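Local coordinates for cytoplasmic protein (Cryptococcus neoformans var. grubii serotype A, PDB 7LPO), which probably hydrolyses steryl beta-glucosides, as a fungal sterylglucosidase of glycoside hydrolase family 5, at residues 86-91 against 134-139; 95-100 against 667-672; 157-162 against 353-358; 217-222 against 229-234; 693-698 against 755-760. One frame throughout, in Å; residues are numbered along the deposited sequence.

Contact 1 (86-91 against 134-139)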
# COMPACT_ATOMS: atom_id res chain seq x y z
N LEU A 86 1.05 8.81 22.49
CA LEU A 86 1.28 7.46 22.97
C LEU A 86 1.49 6.49 21.81
O LEU A 86 2.34 5.61 21.88
CB LEU A 86 0.11 7.01 23.84
CG LEU A 86 0.33 5.75 24.66
CD1 LEU A 86 1.63 5.80 25.45
CD2 LEU A 86 -0.85 5.53 25.62
N HIS A 87 0.73 6.66 20.72
CA HIS A 87 0.90 5.80 19.56
C HIS A 87 2.26 6.01 18.92
O HIS A 87 2.96 5.04 18.59
CB HIS A 87 -0.21 6.06 18.55
CG HIS A 87 -1.55 5.58 18.99
ND1 HIS A 87 -1.81 4.25 19.25
CD2 HIS A 87 -2.71 6.24 19.21
CE1 HIS A 87 -3.08 4.12 19.61
NE2 HIS A 87 -3.64 5.31 19.59
N LEU A 88 2.67 7.27 18.72
CA LEU A 88 3.97 7.53 18.12
C LEU A 88 5.09 7.04 19.04
O LEU A 88 6.10 6.51 18.56
CB LEU A 88 4.13 9.02 17.81
CG LEU A 88 3.15 9.57 16.76
CD1 LEU A 88 3.18 11.10 16.70
CD2 LEU A 88 3.46 9.01 15.38
N ALA A 89 4.93 7.21 20.35
CA ALA A 89 5.92 6.69 21.28
C ALA A 89 6.08 5.19 21.11
O ALA A 89 7.20 4.67 21.08
CB ALA A 89 5.52 7.02 22.72
N ARG A 90 4.96 4.47 21.00
CA ARG A 90 5.02 3.03 20.82
C ARG A 90 5.78 2.69 19.54
O ARG A 90 6.68 1.84 19.55
CB ARG A 90 3.60 2.47 20.79
CG ARG A 90 3.52 0.94 20.75
CD ARG A 90 2.06 0.47 20.87
NE ARG A 90 1.47 0.80 22.18
CZ ARG A 90 0.48 1.67 22.37
NH1 ARG A 90 -0.07 2.32 21.35
NH2 ARG A 90 0.02 1.87 23.59
N LEU A 91 5.43 3.34 18.44
CA LEU A 91 6.09 3.04 17.17
C LEU A 91 7.59 3.34 17.26
O LEU A 91 8.41 2.55 16.77
CB LEU A 91 5.45 3.85 16.05
CG LEU A 91 3.97 3.56 15.79
CD1 LEU A 91 3.38 4.50 14.75
CD2 LEU A 91 3.79 2.10 15.34
N TRP A 134 8.75 13.48 17.10
CA TRP A 134 9.16 12.14 17.51
C TRP A 134 10.27 11.56 16.64
O TRP A 134 10.66 10.41 16.87
CB TRP A 134 7.96 11.20 17.52
CG TRP A 134 7.09 11.39 18.71
CD1 TRP A 134 5.96 12.15 18.78
CD2 TRP A 134 7.27 10.81 20.01
NE1 TRP A 134 5.43 12.09 20.05
CE2 TRP A 134 6.21 11.27 20.82
CE3 TRP A 134 8.22 9.96 20.57
CZ2 TRP A 134 6.08 10.90 22.15
CZ3 TRP A 134 8.08 9.59 21.89
CH2 TRP A 134 7.02 10.06 22.67
N GLY A 135 10.76 12.29 15.66
CA GLY A 135 11.91 11.85 14.90
C GLY A 135 11.62 10.94 13.73
O GLY A 135 12.52 10.21 13.30
N PHE A 136 10.41 10.97 13.19
CA PHE A 136 10.06 10.12 12.06
C PHE A 136 10.41 10.78 10.74
O PHE A 136 10.28 12.00 10.58
CB PHE A 136 8.56 9.79 12.07
CG PHE A 136 8.18 8.79 13.10
CD1 PHE A 136 8.47 7.45 12.92
CD2 PHE A 136 7.56 9.19 14.27
CE1 PHE A 136 8.15 6.53 13.88
CE2 PHE A 136 7.22 8.27 15.23
CZ PHE A 136 7.52 6.93 15.03
N ARG A 137 10.86 9.97 9.78
CA ARG A 137 10.81 10.33 8.38
C ARG A 137 9.46 9.86 7.83
O ARG A 137 8.92 8.85 8.27
CB ARG A 137 11.95 9.69 7.58
CG ARG A 137 13.34 9.95 8.14
CD ARG A 137 13.73 11.44 8.14
NE ARG A 137 15.16 11.56 8.38
CZ ARG A 137 15.96 12.48 7.84
NH1 ARG A 137 15.47 13.40 7.02
NH2 ARG A 137 17.26 12.46 8.11
N VAL A 138 8.92 10.62 6.88
CA VAL A 138 7.59 10.36 6.35
C VAL A 138 7.62 10.50 4.83
O VAL A 138 8.27 11.41 4.29
CB VAL A 138 6.55 11.35 6.93
CG1 VAL A 138 5.20 11.15 6.25
CG2 VAL A 138 6.41 11.20 8.43
N PHE A 139 6.93 9.60 4.12
CA PHE A 139 6.58 9.85 2.73
C PHE A 139 5.07 9.67 2.56
O PHE A 139 4.43 8.88 3.25
CB PHE A 139 7.42 9.02 1.73
CG PHE A 139 7.14 7.55 1.70
CD1 PHE A 139 7.69 6.72 2.64
CD2 PHE A 139 6.40 7.00 0.67
CE1 PHE A 139 7.46 5.35 2.59
CE2 PHE A 139 6.16 5.64 0.61
CZ PHE A 139 6.71 4.82 1.57
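Leu88 and Ala89 of helix 83-93 cover one face of the Trp134 indole, at the point where helix 118-133 ends and the chain turns into strand 137-143. Both segments belong to the family 5 TIM-barrel fold, so the contact joins one barrel helix to the link from helix 118-133 to strand 137-143. Leu88 crosses the indole obliquely. Its CB stands 3.9 Å from the centroid of the Trp134 five-membered ring and 14° off the normal, a CH-pi contact over the face. Leu88 CG is anti to the carbonyl carbon (chi1 -64°), and from there the two methyls part: CD1 lies 3.6 Å from Trp134 CD1, whereas CD2 meets Phe136 CE2 at 3.8 Å. The leucine thus fills the angle between two aromatic side chains that reach the helix from the same turn. Ala89 serves the other end of the indole, its CB 3.4 Å from Trp134 CH2. Between the two aromatic residues Gly135 takes a positive phi and closes helix 118-133 with a Schellman motif. Trp134 NE1 is hydrogen-bonded to Asp85 OD1, a further tie to helix 83-93, and the Phe136 ring has a cation-pi partner in Lys92. The outer end of that ring abuts the helix itself: Leu88 O lies at its edge, in plane and 3.8 Å from Phe136 CZ, and Leu91 CB approaches the same CZ obliquely, also at 3.8 Å.

Contact 2 (95-100 against 667-672)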
# COMPACT_ATOMS: atom_id res chain seq x y z
N GLY A 95 11.46 0.73 17.45
CA GLY A 95 12.59 0.91 16.57
C GLY A 95 12.27 1.54 15.23
O GLY A 95 13.18 1.74 14.43
N TYR A 96 11.01 1.88 14.97
CA TYR A 96 10.63 2.42 13.67
C TYR A 96 11.07 3.87 13.53
O TYR A 96 11.04 4.64 14.49
CB TYR A 96 9.13 2.29 13.48
CG TYR A 96 8.66 0.85 13.46
CD1 TYR A 96 9.46 -0.15 12.92
CD2 TYR A 96 7.42 0.49 13.97
CE1 TYR A 96 9.05 -1.46 12.89
CE2 TYR A 96 7.01 -0.83 13.94
CZ TYR A 96 7.82 -1.79 13.41
OH TYR A 96 7.41 -3.10 13.40
N ASN A 97 11.51 4.22 12.32
CA ASN A 97 11.88 5.59 11.99
C ASN A 97 11.18 6.09 10.73
O ASN A 97 11.58 7.12 10.17
CB ASN A 97 13.40 5.71 11.82
CG ASN A 97 13.96 4.71 10.81
OD1 ASN A 97 13.20 4.00 10.14
ND2 ASN A 97 15.28 4.65 10.70
N LEU A 98 10.16 5.38 10.26
CA LEU A 98 9.52 5.68 8.99
C LEU A 98 8.02 5.52 9.11
O LEU A 98 7.53 4.62 9.80
CB LEU A 98 10.05 4.75 7.89
CG LEU A 98 9.38 4.80 6.51
CD1 LEU A 98 9.85 6.02 5.75
CD2 LEU A 98 9.69 3.53 5.74
N LEU A 99 7.29 6.40 8.44
CA LEU A 99 5.84 6.34 8.36
C LEU A 99 5.46 6.60 6.91
O LEU A 99 5.93 7.57 6.32
CB LEU A 99 5.17 7.37 9.27
CG LEU A 99 5.45 7.27 10.76
CD1 LEU A 99 4.96 8.53 11.45
CD2 LEU A 99 4.81 6.04 11.36
N ARG A 100 4.64 5.71 6.34
CA ARG A 100 3.98 5.96 5.07
C ARG A 100 2.62 6.55 5.42
O ARG A 100 1.79 5.87 6.03
CB ARG A 100 3.85 4.68 4.26
CG ARG A 100 3.23 4.89 2.88
CD ARG A 100 3.51 3.70 2.02
NE ARG A 100 2.86 3.76 0.71
CZ ARG A 100 1.72 3.14 0.41
NH1 ARG A 100 1.07 2.43 1.32
NH2 ARG A 100 1.24 3.23 -0.82
N ARG A 667 12.17 -5.96 15.67
CA ARG A 667 13.35 -6.74 15.34
C ARG A 667 14.60 -5.87 15.35
O ARG A 667 14.52 -4.67 15.08
CB ARG A 667 13.24 -7.38 13.94
CG ARG A 667 11.88 -7.95 13.58
CD ARG A 667 11.70 -8.01 12.06
NE ARG A 667 12.63 -8.94 11.43
CZ ARG A 667 12.52 -10.27 11.44
NH1 ARG A 667 11.50 -10.85 12.07
NH2 ARG A 667 13.42 -11.02 10.83
N PRO A 668 15.76 -6.46 15.65
CA PRO A 668 17.02 -5.70 15.51
C PRO A 668 17.34 -5.44 14.05
O PRO A 668 17.10 -6.28 13.18
CB PRO A 668 18.06 -6.63 16.14
CG PRO A 668 17.48 -8.02 15.90
CD PRO A 668 15.99 -7.85 16.07
N TYR A 669 17.91 -4.27 13.78
CA TYR A 669 18.34 -3.92 12.43
C TYR A 669 19.25 -2.70 12.51
O TYR A 669 19.19 -1.94 13.47
CB TYR A 669 17.14 -3.65 11.51
CG TYR A 669 16.47 -2.33 11.71
CD1 TYR A 669 15.57 -2.13 12.75
CD2 TYR A 669 16.70 -1.27 10.84
CE1 TYR A 669 14.95 -0.91 12.94
CE2 TYR A 669 16.07 -0.06 11.00
CZ TYR A 669 15.20 0.12 12.05
OH TYR A 669 14.58 1.33 12.21
N PRO A 670 20.09 -2.51 11.48
CA PRO A 670 21.01 -1.36 11.45
C PRO A 670 20.34 -0.11 10.90
O PRO A 670 20.00 -0.04 9.71
CB PRO A 670 22.14 -1.85 10.54
CG PRO A 670 21.45 -2.80 9.58
CD PRO A 670 20.30 -3.43 10.35
N VAL A 671 20.20 0.90 11.75
CA VAL A 671 19.58 2.16 11.33
C VAL A 671 20.51 2.93 10.39
O VAL A 671 20.05 3.57 9.44
CB VAL A 671 19.21 2.99 12.57
CG1 VAL A 671 18.76 4.36 12.14
CG2 VAL A 671 18.13 2.29 13.38
N ALA A 672 21.82 2.89 10.65
CA ALA A 672 22.77 3.66 9.85
C ALA A 672 24.10 2.95 9.90
O ALA A 672 24.54 2.49 10.96
CB ALA A 672 22.91 5.10 10.36
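Tyr669 OH donates a 2.7 Å hydrogen bond to Gly95 O, the one hydrogen bond between the two segments. The C=O...donor angle is 155°, with the hydroxyl tilted somewhat from the carbonyl plane, while the carbonyl oxygen lies at the edge of the phenol ring and in its plane. Tyr669 reaches it with CG set between its own backbone N and carbonyl carbon (chi1 76°). Gly95, with positive phi, is the first residue beyond helix 83-93 and closes it with a Schellman motif. The bond ties the turn that leads into strand 98-104, a strand of the family 5 TIM barrel, to strand 669-673, within the family 5 C-terminal region. Strand 35-43 also links the two parts, running parallel to 98-104 and antiparallel to 669-673. Asn97 flanks the hydroxyl, its amide plane 78° from the phenol ring and its OD1 3.6 Å from Tyr669 OH. That oxygen is not bonded to the tyrosine but accepts from Arg39 N of strand 35-43. On the amide's other end, Asn97 ND2 lies 3.8 Å from Val671 CG1, the two side chains sliding past each other in opposite directions. Val671 and Ala672 both face Glu708 in a classic beta bulge, where the strand turns a corner. Nearby, Tyr96 OH is hydrogen-bonded to Phe665 O, just before segment 667-672.

Contact 3 (157-162 against 353-358)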
# COMPACT_ATOMS: atom_id res chain seq x y z
N PRO A 157 -13.53 10.90 -4.38
CA PRO A 157 -14.81 11.41 -3.89
C PRO A 157 -15.98 10.91 -4.73
O PRO A 157 -15.84 10.59 -5.91
CB PRO A 157 -14.66 12.93 -3.98
CG PRO A 157 -13.57 13.17 -4.97
CD PRO A 157 -12.64 11.97 -4.87
N LEU A 158 -17.15 10.86 -4.09
CA LEU A 158 -18.33 10.30 -4.73
C LEU A 158 -18.66 10.99 -6.05
O LEU A 158 -19.19 10.35 -6.97
CB LEU A 158 -19.52 10.40 -3.78
CG LEU A 158 -20.91 10.04 -4.31
CD1 LEU A 158 -21.01 8.55 -4.61
CD2 LEU A 158 -21.95 10.45 -3.27
N TRP A 159 -18.35 12.28 -6.18
CA TRP A 159 -18.76 12.96 -7.40
C TRP A 159 -18.00 12.46 -8.63
O TRP A 159 -18.44 12.73 -9.75
CB TRP A 159 -18.62 14.47 -7.26
CG TRP A 159 -17.26 15.02 -6.88
CD1 TRP A 159 -16.87 15.45 -5.65
CD2 TRP A 159 -16.14 15.23 -7.74
NE1 TRP A 159 -15.58 15.92 -5.69
CE2 TRP A 159 -15.11 15.79 -6.97
CE3 TRP A 159 -15.92 15.01 -9.10
CZ2 TRP A 159 -13.87 16.12 -7.50
CZ3 TRP A 159 -14.68 15.34 -9.63
CH2 TRP A 159 -13.67 15.89 -8.83
N THR A 160 -16.89 11.73 -8.45
CA THR A 160 -16.21 11.19 -9.63
C THR A 160 -17.05 10.12 -10.32
O THR A 160 -16.98 9.98 -11.54
CB THR A 160 -14.83 10.61 -9.27
OG1 THR A 160 -14.96 9.55 -8.31
CG2 THR A 160 -13.91 11.70 -8.73
N LEU A 161 -17.83 9.36 -9.55
CA LEU A 161 -18.74 8.39 -10.16
C LEU A 161 -19.75 9.08 -11.07
O LEU A 161 -19.99 8.64 -12.21
CB LEU A 161 -19.48 7.61 -9.07
CG LEU A 161 -18.76 6.40 -8.48
CD1 LEU A 161 -17.57 6.86 -7.69
CD2 LEU A 161 -19.71 5.60 -7.59
N TYR A 162 -20.38 10.15 -10.58
CA TYR A 162 -21.31 10.90 -11.41
C TYR A 162 -20.61 11.48 -12.63
O TYR A 162 -21.17 11.46 -13.73
CB TYR A 162 -21.95 12.00 -10.58
CG TYR A 162 -22.95 11.51 -9.59
CD1 TYR A 162 -24.20 11.05 -10.01
CD2 TYR A 162 -22.67 11.49 -8.24
CE1 TYR A 162 -25.13 10.61 -9.11
CE2 TYR A 162 -23.61 11.05 -7.33
CZ TYR A 162 -24.84 10.61 -7.78
OH TYR A 162 -25.77 10.17 -6.88
N TRP A 353 -23.10 19.05 -9.37
CA TRP A 353 -21.70 19.28 -9.05
C TRP A 353 -21.06 20.35 -9.92
O TRP A 353 -19.98 20.85 -9.57
CB TRP A 353 -20.92 17.97 -9.16
CG TRP A 353 -21.45 16.90 -8.24
CD1 TRP A 353 -22.25 15.84 -8.57
CD2 TRP A 353 -21.22 16.80 -6.83
NE1 TRP A 353 -22.53 15.09 -7.45
CE2 TRP A 353 -21.90 15.65 -6.37
CE3 TRP A 353 -20.49 17.56 -5.91
CZ2 TRP A 353 -21.88 15.26 -5.04
CZ3 TRP A 353 -20.47 17.17 -4.59
CH2 TRP A 353 -21.16 16.03 -4.16
N GLY A 354 -21.67 20.70 -11.05
CA GLY A 354 -21.28 21.89 -11.78
C GLY A 354 -20.28 21.72 -12.91
O GLY A 354 -19.38 22.55 -13.06
N TRP A 355 -20.43 20.68 -13.71
CA TRP A 355 -19.69 20.57 -14.96
C TRP A 355 -20.69 20.48 -16.11
O TRP A 355 -21.88 20.26 -15.91
CB TRP A 355 -18.74 19.36 -14.96
CG TRP A 355 -19.38 18.06 -14.61
CD1 TRP A 355 -20.22 17.32 -15.40
CD2 TRP A 355 -19.26 17.35 -13.38
NE1 TRP A 355 -20.61 16.18 -14.73
CE2 TRP A 355 -20.04 16.18 -13.48
CE3 TRP A 355 -18.56 17.58 -12.19
CZ2 TRP A 355 -20.15 15.25 -12.45
CZ3 TRP A 355 -18.66 16.65 -11.17
CH2 TRP A 355 -19.45 15.50 -11.31
N THR A 356 -20.18 20.66 -17.33
CA THR A 356 -20.97 20.51 -18.54
C THR A 356 -20.51 19.26 -19.27
O THR A 356 -19.34 19.13 -19.62
CB THR A 356 -20.83 21.74 -19.45
OG1 THR A 356 -21.19 22.92 -18.72
CG2 THR A 356 -21.72 21.62 -20.68
N ARG A 357 -21.44 18.35 -19.53
CA ARG A 357 -21.14 17.12 -20.24
C ARG A 357 -21.40 17.29 -21.73
O ARG A 357 -22.41 17.88 -22.13
CB ARG A 357 -21.98 15.96 -19.69
CG ARG A 357 -21.43 14.58 -20.05
CD ARG A 357 -22.38 13.51 -19.58
NE ARG A 357 -22.56 13.52 -18.14
CZ ARG A 357 -21.68 13.04 -17.26
NH1 ARG A 357 -20.53 12.52 -17.69
NH2 ARG A 357 -21.93 13.10 -15.97
N GLY A 358 -20.47 16.79 -22.54
CA GLY A 358 -20.58 16.96 -23.98
C GLY A 358 -21.73 16.17 -24.57
O GLY A 358 -22.21 15.19 -23.99
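Trp159 and Trp353 meet in an aromatic cluster completed by Tyr162, which joins the short helix 159-163 to the end of helix 350-353 and the loop beyond it. This is the densely filled part of the contact. Trp159 CB sits over the Trp353 indole, 3.6 Å from the centroid of its five-membered ring and 16° off the normal, in a CH-pi contact. Trp159 CG lies between the backbone N and the carbonyl carbon (chi1 56°). The end of the side chain leads away from segment 353-358, and the two indoles meet obliquely. Tyr162 comes up beside Trp353, its CD2 3.7 Å from Trp353 NE1, the two ring planes set obliquely. Trp355 packs against Trp159: its CH2 lies 3.3 Å from Trp159 O, and its CZ3 is 3.8 Å from Trp159 CE3. The polar atoms of the Trp159 and Tyr162 rings are satisfied elsewhere, Trp159 NE1 by Glu109 O and Tyr162 OH by Glu66. Farther along, the loop becomes more open, and Arg357, partly exposed, meets the helix through its guanidinium. NH2 of Arg357 also forms a salt bridge with Asp345, and NH1 donates to Ala163 O. The bond to the helix runs from Arg357 NH2 to Tyr162 O over 2.9 Å, bent to 140° at the hydrogen, with the oxygen tilted from the guanidinium plane.

Contact 4 (217-222 against 229-234)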
# COMPACT_ATOMS: atom_id res chain seq x y z
N ALA A 217 -6.80 6.26 -19.84
CA ALA A 217 -6.79 6.15 -21.29
C ALA A 217 -8.10 6.56 -21.94
O ALA A 217 -8.39 6.10 -23.06
CB ALA A 217 -6.44 4.70 -21.69
N GLY A 218 -8.90 7.40 -21.29
CA GLY A 218 -10.15 7.84 -21.88
C GLY A 218 -9.99 8.44 -23.27
O GLY A 218 -10.85 8.27 -24.13
N LYS A 219 -8.88 9.15 -23.50
CA LYS A 219 -8.69 9.78 -24.81
C LYS A 219 -8.49 8.77 -25.92
O LYS A 219 -8.74 9.08 -27.09
CB LYS A 219 -7.50 10.75 -24.76
CG LYS A 219 -7.77 12.02 -23.98
CD LYS A 219 -6.55 12.94 -23.97
CE LYS A 219 -5.57 12.55 -22.87
NZ LYS A 219 -4.59 13.64 -22.55
N THR A 220 -8.07 7.55 -25.59
CA THR A 220 -7.84 6.50 -26.57
C THR A 220 -9.08 5.64 -26.79
O THR A 220 -9.42 5.32 -27.93
CB THR A 220 -6.67 5.63 -26.12
OG1 THR A 220 -5.49 6.43 -26.04
CG2 THR A 220 -6.43 4.45 -27.08
N TYR A 221 -9.77 5.27 -25.71
CA TYR A 221 -10.84 4.29 -25.77
C TYR A 221 -12.23 4.87 -25.57
O TYR A 221 -13.20 4.20 -25.93
CB TYR A 221 -10.60 3.18 -24.74
CG TYR A 221 -9.30 2.46 -24.98
CD1 TYR A 221 -9.12 1.68 -26.11
CD2 TYR A 221 -8.24 2.57 -24.09
CE1 TYR A 221 -7.91 1.04 -26.35
CE2 TYR A 221 -7.05 1.94 -24.31
CZ TYR A 221 -6.88 1.17 -25.44
OH TYR A 221 -5.67 0.54 -25.67
N ALA A 222 -12.35 6.07 -25.01
CA ALA A 222 -13.65 6.74 -24.86
C ALA A 222 -13.55 8.18 -25.35
O ALA A 222 -13.78 9.13 -24.60
CB ALA A 222 -14.11 6.70 -23.40
N GLY A 229 -15.33 20.46 -21.59
CA GLY A 229 -14.49 20.60 -22.76
C GLY A 229 -13.24 19.75 -22.76
O GLY A 229 -12.42 19.90 -23.67
N LYS A 230 -13.07 18.87 -21.78
CA LYS A 230 -11.93 17.96 -21.70
C LYS A 230 -12.40 16.51 -21.85
O LYS A 230 -13.52 16.17 -21.49
CB LYS A 230 -11.20 18.06 -20.36
CG LYS A 230 -10.57 19.37 -20.00
CD LYS A 230 -10.13 19.29 -18.53
CE LYS A 230 -9.16 20.39 -18.14
NZ LYS A 230 -8.65 20.20 -16.74
N ASN A 231 -11.51 15.64 -22.33
CA ASN A 231 -11.80 14.22 -22.17
C ASN A 231 -11.86 13.87 -20.68
O ASN A 231 -11.14 14.44 -19.86
CB ASN A 231 -10.75 13.36 -22.87
CG ASN A 231 -11.12 11.86 -22.86
OD1 ASN A 231 -10.82 11.13 -21.91
ND2 ASN A 231 -11.78 11.42 -23.91
N ILE A 232 -12.75 12.95 -20.33
CA ILE A 232 -12.86 12.49 -18.95
C ILE A 232 -11.50 12.10 -18.37
O ILE A 232 -11.25 12.26 -17.17
CB ILE A 232 -13.86 11.31 -18.88
CG1 ILE A 232 -14.09 10.85 -17.45
CG2 ILE A 232 -13.37 10.14 -19.73
CD1 ILE A 232 -14.50 11.94 -16.51
N GLN A 233 -10.58 11.62 -19.22
CA GLN A 233 -9.25 11.26 -18.73
C GLN A 233 -8.54 12.46 -18.12
O GLN A 233 -7.95 12.35 -17.03
CB GLN A 233 -8.42 10.66 -19.88
CG GLN A 233 -6.96 10.40 -19.53
CD GLN A 233 -6.12 10.03 -20.74
OE1 GLN A 233 -6.63 9.51 -21.73
NE2 GLN A 233 -4.81 10.30 -20.66
N ASP A 234 -8.57 13.60 -18.81
CA ASP A 234 -7.90 14.80 -18.29
C ASP A 234 -8.66 15.37 -17.10
O ASP A 234 -8.05 15.79 -16.10
CB ASP A 234 -7.76 15.85 -19.39
CG ASP A 234 -6.61 15.53 -20.36
OD1 ASP A 234 -5.61 14.91 -19.93
OD2 ASP A 234 -6.72 15.89 -21.56
O HOH W 1 -5.14 8.05 -23.74
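Lys219 runs across Gln233 and on to Asp234, passing Asn231 in its course. Its backbone N donates to Gln233 OE1 over 2.9 Å in an almost straight bond (169°), and its CB lies beside the same oxygen. CG rests against Asn231 CB at 3.5 Å. The chain continues extended to CD, which lies 3.8 Å from Asp234 OD2, then bends at chi3 (-84°), which brings CE to 3.2 Å from Gln233 NE2. At the tip NZ forms a salt bridge with Asp234, meeting OD1 at 3.1 Å on the syn side; its bond to OD2 is weak. Gln233 OE1 also accepts from a water that bonds Thr220 OG1. Asn231 uses both ends of its amide. OD1 caps the helix by accepting from Gln233 N at 2.7 Å, and ND2 donates to Ala222 O at 3.1 Å from above the carbonyl plane, with a second, weak bond to Gly218 O. One residue thus caps the start of one helix and grips the end of another. The contact brings the kinked C-terminal end of helix 206-221 against the first turn of helix 232-254, closing the short connection that holds the two-stranded hairpin 226-227 and 230-231.

Contact 5 (693-698 against 755-760)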
# COMPACT_ATOMS: atom_id res chain seq x y z
N VAL A 693 28.58 -6.30 7.04
CA VAL A 693 28.65 -5.04 6.30
C VAL A 693 29.92 -5.03 5.44
O VAL A 693 30.99 -5.43 5.89
CB VAL A 693 28.62 -3.83 7.26
CG1 VAL A 693 29.59 -4.04 8.40
CG2 VAL A 693 28.92 -2.54 6.52
N ARG A 694 29.77 -4.57 4.20
CA ARG A 694 30.90 -4.40 3.29
C ARG A 694 31.45 -2.99 3.48
O ARG A 694 30.73 -2.01 3.25
CB ARG A 694 30.45 -4.63 1.85
CG ARG A 694 31.57 -4.57 0.82
CD ARG A 694 31.14 -5.17 -0.52
NE ARG A 694 30.82 -6.59 -0.39
CZ ARG A 694 31.71 -7.58 -0.44
NH1 ARG A 694 33.00 -7.31 -0.62
NH2 ARG A 694 31.32 -8.83 -0.31
N VAL A 695 32.71 -2.90 3.90
CA VAL A 695 33.35 -1.63 4.23
C VAL A 695 34.51 -1.43 3.27
O VAL A 695 35.38 -2.29 3.14
CB VAL A 695 33.85 -1.61 5.69
CG1 VAL A 695 34.35 -0.21 6.09
CG2 VAL A 695 32.76 -2.07 6.66
N ARG A 696 34.52 -0.29 2.59
CA ARG A 696 35.54 0.04 1.61
C ARG A 696 36.59 0.97 2.21
O ARG A 696 36.38 1.59 3.26
CB ARG A 696 34.92 0.70 0.37
CG ARG A 696 33.93 -0.18 -0.38
CD ARG A 696 32.78 0.65 -0.97
NE ARG A 696 31.99 1.35 0.04
CZ ARG A 696 30.83 1.97 -0.20
NH1 ARG A 696 30.33 1.98 -1.43
NH2 ARG A 696 30.18 2.58 0.78
N ALA A 697 37.73 1.06 1.52
CA ALA A 697 38.84 1.86 2.03
C ALA A 697 38.55 3.35 2.01
O ALA A 697 39.19 4.10 2.76
CB ALA A 697 40.10 1.56 1.23
N ASP A 698 37.62 3.81 1.18
CA ASP A 698 37.29 5.22 1.10
C ASP A 698 36.04 5.59 1.89
O ASP A 698 35.58 6.74 1.80
CB ASP A 698 37.12 5.65 -0.37
CG ASP A 698 36.17 4.76 -1.14
OD1 ASP A 698 35.55 3.86 -0.53
OD2 ASP A 698 36.04 4.95 -2.37
N PRO A 755 37.63 0.90 12.19
CA PRO A 755 38.41 1.51 11.11
C PRO A 755 38.13 0.83 9.78
O PRO A 755 37.96 -0.39 9.70
CB PRO A 755 39.86 1.27 11.55
CG PRO A 755 39.79 -0.01 12.33
CD PRO A 755 38.45 0.01 13.04
N VAL A 756 38.09 1.63 8.72
CA VAL A 756 37.92 1.07 7.38
C VAL A 756 39.20 0.34 7.01
O VAL A 756 40.25 0.57 7.64
CB VAL A 756 37.56 2.16 6.36
CG1 VAL A 756 36.46 3.05 6.92
CG2 VAL A 756 38.78 2.97 5.98
N PRO A 757 39.17 -0.55 6.02
CA PRO A 757 40.42 -1.19 5.58
C PRO A 757 41.35 -0.19 4.92
O PRO A 757 40.92 0.77 4.27
CB PRO A 757 39.95 -2.26 4.58
CG PRO A 757 38.46 -2.40 4.81
CD PRO A 757 37.99 -1.07 5.32
N GLY A 758 42.65 -0.43 5.10
CA GLY A 758 43.63 0.41 4.43
C GLY A 758 43.58 0.30 2.92
O GLY A 758 44.01 1.22 2.22
N THR A 759 43.04 -0.80 2.40
CA THR A 759 42.97 -1.02 0.97
C THR A 759 41.78 -1.91 0.66
O THR A 759 41.48 -2.84 1.41
CB THR A 759 44.26 -1.68 0.45
OG1 THR A 759 44.10 -2.02 -0.93
CG2 THR A 759 44.59 -2.94 1.24
N GLY A 760 41.12 -1.62 -0.45
CA GLY A 760 40.10 -2.50 -0.98
C GLY A 760 38.80 -2.50 -0.20
O GLY A 760 38.30 -1.44 0.17
O HOH W 2 41.59 3.45 4.33
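Val695 CG1, anti to its backbone N (chi1 -172°), meets Val756 CG1, which is anti to its carbonyl carbon (chi1 -47°), with the two methyls 4.0 Å apart. The valines cross at about a right angle, and Val695 CG1 also touches Pro757 CD at 3.8 Å. The other Val756 methyl, CG2, turns to Ala697 O at 3.4 Å. This small apolar patch joins the end of strand 689-696 to the loop before strand 761-770, its antiparallel partner in the four-stranded sheet of the C-terminal domain. Ala697 N donates to Gly760 O over 2.9 Å, nearly along the C=O axis although bent to 132° at the hydrogen, and so carries the contact between the two segments beyond Arg696, where strand 689-696 ends. Arg696 CA lends the same oxygen a C-H...O contact at 3.4 Å. Ala697 CA makes another to Pro757 O, at 3.2 Å, and one water donates to both Ala697 O and Pro757 O. Arg696 itself turns its guanidinium to Asp699. Pro757 has no N-H to donate; between the segments one direct hydrogen bond stands beside two C-H...O contacts, a bridging water and valine-proline packing.

Overall arrangement
Contacts 1 and 2 adjoin, their centres about 11 Å apart, and share the neighbouring barrel strands 98-104 and 137-143: Arg137 N probably bonds to Asn97 O, and Arg137 O to Leu99 N. Both lie where these strands begin, whereas TIM-barrel enzymes carry their active site at the strands' C-terminal ends. Contact 2 leads to the C-terminal domain, in which contact 5 lies with its centre about 25 Å away. Contacts 3 and 4 form a second group across the chain's centre from contact 2, with centres about 14 Å apart and nearest atoms about 5 Å apart. From contact 3 to contact 5 the centres span about 61 Å.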